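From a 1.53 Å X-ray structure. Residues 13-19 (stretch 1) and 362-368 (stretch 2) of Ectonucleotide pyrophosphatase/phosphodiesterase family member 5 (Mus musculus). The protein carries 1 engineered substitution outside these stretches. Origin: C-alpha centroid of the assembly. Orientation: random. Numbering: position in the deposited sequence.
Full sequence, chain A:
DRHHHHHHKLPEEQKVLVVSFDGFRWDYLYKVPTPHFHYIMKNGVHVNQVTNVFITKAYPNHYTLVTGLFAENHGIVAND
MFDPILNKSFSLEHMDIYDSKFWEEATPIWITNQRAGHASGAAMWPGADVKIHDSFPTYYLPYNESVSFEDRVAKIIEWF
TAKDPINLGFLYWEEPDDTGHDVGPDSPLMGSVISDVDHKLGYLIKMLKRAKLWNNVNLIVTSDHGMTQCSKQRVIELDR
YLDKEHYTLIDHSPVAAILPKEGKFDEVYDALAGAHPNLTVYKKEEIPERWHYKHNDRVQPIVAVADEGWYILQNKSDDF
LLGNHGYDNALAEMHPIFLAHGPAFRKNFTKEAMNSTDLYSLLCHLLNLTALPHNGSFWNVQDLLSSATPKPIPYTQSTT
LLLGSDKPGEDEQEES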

# COMPACT_ATOMS: atom_id res chain seq x y z
N GLU A 13 -23.19 -10.19 13.85
CA GLU A 13 -21.97 -10.44 13.10
C GLU A 13 -21.55 -9.24 12.26
O GLU A 13 -22.13 -9.02 11.19
N GLN A 14 -20.54 -8.48 12.69
CA GLN A 14 -20.15 -7.31 11.92
C GLN A 14 -19.51 -7.74 10.60
O GLN A 14 -18.90 -8.80 10.48
N LYS A 15 -19.66 -6.88 9.60
CA LYS A 15 -19.08 -7.08 8.29
C LYS A 15 -18.22 -5.87 7.97
O LYS A 15 -18.51 -4.77 8.45
N VAL A 16 -17.21 -6.09 7.14
CA VAL A 16 -16.27 -5.02 6.79
C VAL A 16 -15.93 -5.12 5.31
O VAL A 16 -15.65 -6.21 4.80
N LEU A 17 -15.95 -3.97 4.63
CA LEU A 17 -15.44 -3.82 3.27
C LEU A 17 -14.31 -2.80 3.31
O LEU A 17 -14.55 -1.66 3.69
N VAL A 18 -13.10 -3.24 2.96
CA VAL A 18 -11.93 -2.36 2.87
C VAL A 18 -11.72 -2.03 1.40
O VAL A 18 -11.58 -2.94 0.56
N VAL A 19 -11.69 -0.74 1.10
CA VAL A 19 -11.46 -0.25 -0.25
C VAL A 19 -10.13 0.47 -0.26
O VAL A 19 -9.91 1.35 0.57
N LEU A 362 -7.92 -3.29 14.32
CA LEU A 362 -9.29 -2.83 14.22
C LEU A 362 -10.15 -3.85 13.49
O LEU A 362 -11.26 -4.18 13.93
N LEU A 363 -9.65 -4.37 12.35
CA LEU A 363 -10.38 -5.39 11.60
C LEU A 363 -10.65 -6.62 12.45
O LEU A 363 -11.77 -7.16 12.46
N CYS A 364 -9.62 -7.12 13.13
CA CYS A 364 -9.80 -8.30 13.97
C CYS A 364 -10.82 -8.04 15.07
O CYS A 364 -11.62 -8.93 15.41
N HIS A 365 -10.82 -6.84 15.64
CA HIS A 365 -11.82 -6.49 16.64
C HIS A 365 -13.22 -6.51 16.04
O HIS A 365 -14.14 -7.11 16.60
N LEU A 366 -13.40 -5.84 14.90
CA LEU A 366 -14.73 -5.77 14.29
C LEU A 366 -15.25 -7.16 13.96
O LEU A 366 -16.44 -7.44 14.13
N LEU A 367 -14.38 -8.04 13.48
CA LEU A 367 -14.78 -9.36 13.02
C LEU A 367 -14.72 -10.41 14.12
O LEU A 367 -14.96 -11.59 13.85
N ASN A 368 -14.40 -10.02 15.35
CA ASN A 368 -14.30 -10.97 16.45
C ASN A 368 -13.33 -12.10 16.12
O ASN A 368 -13.63 -13.29 16.28

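This is a small, mainly apolar contact in which the side chains of a β-strand and its lead-in pack against the last turn of a helix, with one water joining the two backbones at its edge. The two stretches bury 292 Å² between them, both sides summed, and no direct hydrogen bond crosses. The strand and helix axes come no closer than 10.5 Å and run nearly antiparallel, at 158°, a spacing that leaves room for a layer of side chains.

Alternation along the strand decides which residues take part. The CA-to-CB bonds of Val-16 and Val-18 point toward the helix, whereas that of Leu-17 points away and its side chain makes no contact with the helix. Val-16, with chi1 t, is the centre of the packing because its two methyls reach different leucines: CG1 lies 3.7 Å from Leu-363 CD2, while CG2 lies 3.8 Å from Leu-366 CD1 and 3.9 Å from Leu-367 CD2. Val-18, also t, adds a lighter contact, its CG2 4.0 Å from Leu-363 CD2, so that one leucine methyl touches both valines.

Leu-363, Leu-366 and Leu-367 all adopt the mt rotamer, and their CA-to-CB bonds point sideways relative to stretch 1. For Leu-363 and Leu-367 the ends of the side chains come nearer to stretch 1, and Leu-367 CD2 also approaches Gln-14 O at 3.6 Å.

At the edge, Gln-14 starts toward the helix, its CB 3.3 Å from Leu-366 O, but chi1 and chi2, both m, lead its end away; OE1 is hydrogen-bonded elsewhere in the structure. The polar link is instead made by water 1, whose O accepts from Gln-14 N at 2.9 Å and donates to Leu-366 O at 2.7 Å, bridging two backbone groups without using a side chain.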

# COMPACT_ATOMS: atom_id res chain seq x y z
CB GLU A 13 -22.15 -11.65 12.17
CG GLU A 13 -20.82 -12.11 11.63
CD GLU A 13 -20.89 -12.68 10.24
OE1 GLU A 13 -21.51 -12.05 9.36
OE2 GLU A 13 -20.31 -13.76 10.02
CB GLN A 14 -19.16 -6.40 12.67
CG GLN A 14 -19.64 -5.64 13.96
CD GLN A 14 -20.65 -4.50 13.74
OE1 GLN A 14 -20.66 -3.85 12.70
NE2 GLN A 14 -21.49 -4.26 14.74
CB LYS A 15 -20.14 -7.19 7.25
CG LYS A 15 -21.05 -8.38 7.52
CD LYS A 15 -21.92 -8.62 6.34
CE LYS A 15 -22.91 -7.49 6.11
NZ LYS A 15 -24.27 -7.80 6.64
CB VAL A 16 -14.99 -5.11 7.63
CG1 VAL A 16 -14.02 -3.97 7.21
CG2 VAL A 16 -15.26 -5.04 9.12
CB LEU A 17 -16.54 -3.34 2.33
CG LEU A 17 -16.12 -2.98 0.92
CD1 LEU A 17 -15.33 -4.13 0.24
CD2 LEU A 17 -17.30 -2.58 0.08
CB VAL A 18 -10.68 -3.00 3.47
CG1 VAL A 18 -9.46 -2.03 3.38
CG2 VAL A 18 -10.92 -3.43 4.90
CB VAL A 19 -12.57 0.69 -0.71
CG1 VAL A 19 -12.30 1.16 -2.13
CG2 VAL A 19 -13.91 0.01 -0.60
CB LEU A 362 -9.33 -1.49 13.48
CG LEU A 362 -10.70 -0.87 13.21
CD1 LEU A 362 -11.39 -0.64 14.51
CD2 LEU A 362 -10.58 0.44 12.44
CB LEU A 363 -9.60 -5.80 10.35
CG LEU A 363 -9.39 -4.72 9.28
CD1 LEU A 363 -8.66 -5.23 8.07
CD2 LEU A 363 -10.71 -4.14 8.82
CB CYS A 364 -8.47 -8.74 14.56
SG CYS A 364 -7.35 -9.50 13.36
CB HIS A 365 -11.52 -5.12 17.25
CG HIS A 365 -12.56 -4.67 18.22
ND1 HIS A 365 -12.57 -5.06 19.54
CD2 HIS A 365 -13.66 -3.89 18.05
CE1 HIS A 365 -13.61 -4.52 20.15
NE2 HIS A 365 -14.29 -3.82 19.27
CB LEU A 366 -14.68 -4.91 13.03
CG LEU A 366 -14.42 -3.44 13.29
CD1 LEU A 366 -14.12 -2.73 11.96
CD2 LEU A 366 -15.61 -2.80 13.98
CB LEU A 367 -13.89 -9.77 11.85
CG LEU A 367 -13.94 -8.86 10.63
CD1 LEU A 367 -12.92 -9.31 9.60
CD2 LEU A 367 -15.34 -8.83 10.03
CB ASN A 368 -15.67 -11.52 16.80
CG ASN A 368 -15.71 -12.12 18.18
OD1 ASN A 368 -14.92 -11.77 19.05
ND2 ASN A 368 -16.63 -13.06 18.38
O HOH W 1 -18.39 -9.35 14.40